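PDB 4JJJ: cellulose 1,4-beta-cellobiosidase from Thermobifida fusca, which probably hydrolyses cellulose to release cellobiose, this chain being its family 48 glycoside hydrolase domain. Local coordinates for residues A[233-238]-A[328-333]. The protein carries 1 engineered substitution. Numbering follows the deposited sequence.
Sequences MFWAHE and NVLAAY. With ZN (zinc ion), chain B; ZN (zinc ion), chain R; EDO (1,2-ethanediol), chain C.
The ring of Phe234 is the hub where the two helices meet: Leu330 CD1 reaches it obliquely, 3.8 Å from Phe234 CD2, and Phe234 CE1 comes against the edge of the Tyr333 ring, near that ring's plane, 4.0 Å from Tyr333 CE2. On one face of Phe234 lies CG of Glu238, one helical turn on, offset toward the rim, while Trp235 NE1 sits at its edge, in plane. The indole has Phe234 CE2 over the centre of one face, 3.7 Å above the plane, and meets Leu330 CD1 obliquely through NE1, whose hydrogen bond goes to Gln427 of helix 416-432. With CG anti to the backbone N (chi1 167°), Phe234 carries its ring out toward helix 329-337, and Leu330 CD1 touches the rings of Phe234 and Trp235.

The short segments cross at 60° with axes 10.8 Å apart, a separation these large side chains bridge without any hydrogen bond between them. Asn328 N-caps helix 329-337: its OD1 accepts from Ala331 N at 2.9 Å, the donor standing above the carbonyl plane.

Glu238 bends at chi2 and brings OE2, on its anti side, to His237 ND1 at 2.9 Å, a bent bond (136°) with the nitrogen tilted out of the carboxylate plane. The other ring nitrogen, NE2, lies 2.2 Å from two zinc positions too close together to be filled at once, probably alternative sites, each shared with Glu340. Shortening Glu238 to an alanine is likely to leave His237 ND1 without its carboxylate partner, the imidazole freer to turn and one face of Phe234 less covered.

The chemistry is thus divided: apolar packing joins the helices of this (α/α)6 domain, while the neighbouring His-carboxylate pair probably steadies the imidazole and makes it a more electron-rich metal ligand.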
loop_
_atom_site.group_PDB
_atom_site.type_symbol
_atom_site.label_atom_id
_atom_site.label_comp_id
_atom_site.label_asym_id
_atom_site.label_seq_id
_atom_site.Cartn_x
_atom_site.Cartn_y
_atom_site.Cartn_z
ATOM N N MET A 233 -9.823 -12.561 4.397
ATOM C CA MET A 233 -10.540 -13.299 5.399
ATOM C C MET A 233 -12.000 -13.422 5.029
ATOM O O MET A 233 -12.663 -14.400 5.436
ATOM C CB MET A 233 -10.306 -12.686 6.755
ATOM C CG MET A 233 -8.913 -12.842 7.262
ATOM S SD MET A 233 -8.234 -14.545 7.172
ATOM C CE MET A 233 -9.429 -15.364 7.979
ATOM N N PHE A 234 -12.604 -12.511 4.278
ATOM C CA PHE A 234 -13.942 -12.761 3.707
ATOM C C PHE A 234 -13.944 -14.064 2.927
ATOM O O PHE A 234 -14.770 -14.965 3.050
ATOM C CB PHE A 234 -14.380 -11.632 2.793
ATOM C CG PHE A 234 -15.555 -11.966 1.981
ATOM C CD1 PHE A 234 -16.839 -11.882 2.488
ATOM C CD2 PHE A 234 -15.414 -12.377 0.704
ATOM C CE1 PHE A 234 -17.950 -12.217 1.735
ATOM C CE2 PHE A 234 -16.470 -12.703 -0.078
ATOM C CZ PHE A 234 -17.797 -12.676 0.451
ATOM N N TRP A 235 -12.928 -14.238 2.099
ATOM C CA TRP A 235 -12.806 -15.440 1.268
ATOM C C TRP A 235 -12.498 -16.674 2.074
ATOM O O TRP A 235 -13.127 -17.724 1.834
ATOM C CB TRP A 235 -11.767 -15.238 0.152
ATOM C CG TRP A 235 -12.344 -14.311 -0.899
ATOM C CD1 TRP A 235 -11.922 -13.012 -1.199
ATOM C CD2 TRP A 235 -13.471 -14.578 -1.722
ATOM N NE1 TRP A 235 -12.783 -12.478 -2.172
ATOM C CE2 TRP A 235 -13.694 -13.444 -2.541
ATOM C CE3 TRP A 235 -14.317 -15.676 -1.873
ATOM C CZ2 TRP A 235 -14.750 -13.390 -3.495
ATOM C CZ3 TRP A 235 -15.338 -15.617 -2.755
ATOM C CH2 TRP A 235 -15.581 -14.435 -3.561
ATOM N N ALA A 236 -11.611 -16.571 3.054
ATOM C CA ALA A 236 -11.334 -17.733 3.927
ATOM C C ALA A 236 -12.679 -18.197 4.516
ATOM O O ALA A 236 -12.993 -19.423 4.559
ATOM C CB ALA A 236 -10.384 -17.376 5.048
ATOM N N HIS A 237 -13.523 -17.263 4.955
ATOM C CA HIS A 237 -14.868 -17.588 5.538
ATOM C C HIS A 237 -15.691 -18.358 4.534
ATOM O O HIS A 237 -16.342 -19.397 4.796
ATOM C CB HIS A 237 -15.681 -16.320 5.884
ATOM C CG HIS A 237 -17.101 -16.622 6.239
ATOM N ND1 HIS A 237 -18.133 -16.347 5.406
ATOM C CD2 HIS A 237 -17.626 -17.272 7.293
ATOM C CE1 HIS A 237 -19.254 -16.817 5.923
ATOM N NE2 HIS A 237 -18.960 -17.416 7.053
ATOM N N GLU A 238 -15.795 -17.793 3.371
ATOM C CA GLU A 238 -16.587 -18.423 2.351
ATOM C C GLU A 238 -16.115 -19.846 2.084
ATOM O O GLU A 238 -16.940 -20.767 1.957
ATOM C CB GLU A 238 -16.634 -17.665 1.043
ATOM C CG GLU A 238 -17.217 -16.231 1.204
ATOM C CD GLU A 238 -18.707 -16.212 1.511
ATOM O OE1 GLU A 238 -19.484 -16.550 0.570
ATOM O OE2 GLU A 238 -19.066 -15.910 2.668
ATOM N N ASN A 328 -11.349 -0.591 -1.585
ATOM C CA ASN A 328 -11.599 -2.011 -1.500
ATOM C C ASN A 328 -13.039 -2.220 -1.159
ATOM O O ASN A 328 -13.411 -2.380 0.006
ATOM C CB ASN A 328 -10.672 -2.689 -0.492
ATOM C CG ASN A 328 -10.604 -4.167 -0.691
ATOM O OD1 ASN A 328 -11.604 -4.811 -0.987
ATOM N ND2 ASN A 328 -9.392 -4.737 -0.578
ATOM N N VAL A 329 -13.814 -2.246 -2.240
ATOM C CA VAL A 329 -15.249 -2.319 -2.043
ATOM C C VAL A 329 -15.643 -3.713 -1.522
ATOM O O VAL A 329 -16.742 -3.868 -0.932
ATOM C CB VAL A 329 -15.975 -1.975 -3.314
ATOM C CG1 VAL A 329 -15.729 -0.490 -3.619
ATOM C CG2 VAL A 329 -15.730 -2.922 -4.472
ATOM N N LEU A 330 -14.812 -4.711 -1.762
ATOM C CA LEU A 330 -15.089 -6.061 -1.251
ATOM C C LEU A 330 -14.859 -6.114 0.230
ATOM O O LEU A 330 -15.754 -6.582 0.955
ATOM C CB LEU A 330 -14.182 -7.073 -2.023
ATOM C CG LEU A 330 -14.374 -8.571 -1.831
ATOM C CD1 LEU A 330 -14.140 -8.992 -0.377
ATOM C CD2 LEU A 330 -15.773 -9.018 -2.273
ATOM N N ALA A 331 -13.770 -5.597 0.721
ATOM C CA ALA A 331 -13.548 -5.449 2.154
ATOM C C ALA A 331 -14.664 -4.616 2.817
ATOM O O ALA A 331 -15.077 -4.967 3.934
ATOM C CB ALA A 331 -12.190 -4.898 2.445
ATOM N N ALA A 332 -15.073 -3.521 2.168
ATOM C CA ALA A 332 -16.127 -2.650 2.741
ATOM C C ALA A 332 -17.476 -3.364 2.834
ATOM O O ALA A 332 -18.174 -3.273 3.867
ATOM C CB ALA A 332 -16.219 -1.349 2.022
ATOM N N TYR A 333 -17.754 -4.161 1.798
ATOM C CA TYR A 333 -18.982 -4.980 1.796
ATOM C C TYR A 333 -18.858 -5.940 2.952
ATOM O O TYR A 333 -19.854 -6.132 3.711
ATOM C CB TYR A 333 -19.023 -5.765 0.459
ATOM C CG TYR A 333 -20.000 -6.929 0.547
ATOM C CD1 TYR A 333 -21.328 -6.678 0.450
ATOM C CD2 TYR A 333 -19.548 -8.195 0.613
ATOM C CE1 TYR A 333 -22.235 -7.757 0.459
ATOM C CE2 TYR A 333 -20.435 -9.245 0.719
ATOM C CZ TYR A 333 -21.742 -8.963 0.652
ATOM O OH TYR A 333 -22.663 -10.048 0.686
HETATM ZN ZN ZN B . -20.819 -16.469 7.644
HETATM ZN ZN ZN R . -20.202 -18.089 8.753
HETATM C C1 EDO C . -19.445 -16.240 -4.033
HETATM O O1 EDO C . -20.664 -16.873 -4.455
HETATM C C2 EDO C . -19.441 -16.000 -2.545
HETATM O O2 EDO C . -19.046 -17.166 -1.790
HETATM O O HOH W 1 -22.014 -18.570 7.900
HETATM O O HOH W 2 -22.237 -14.938 6.551
#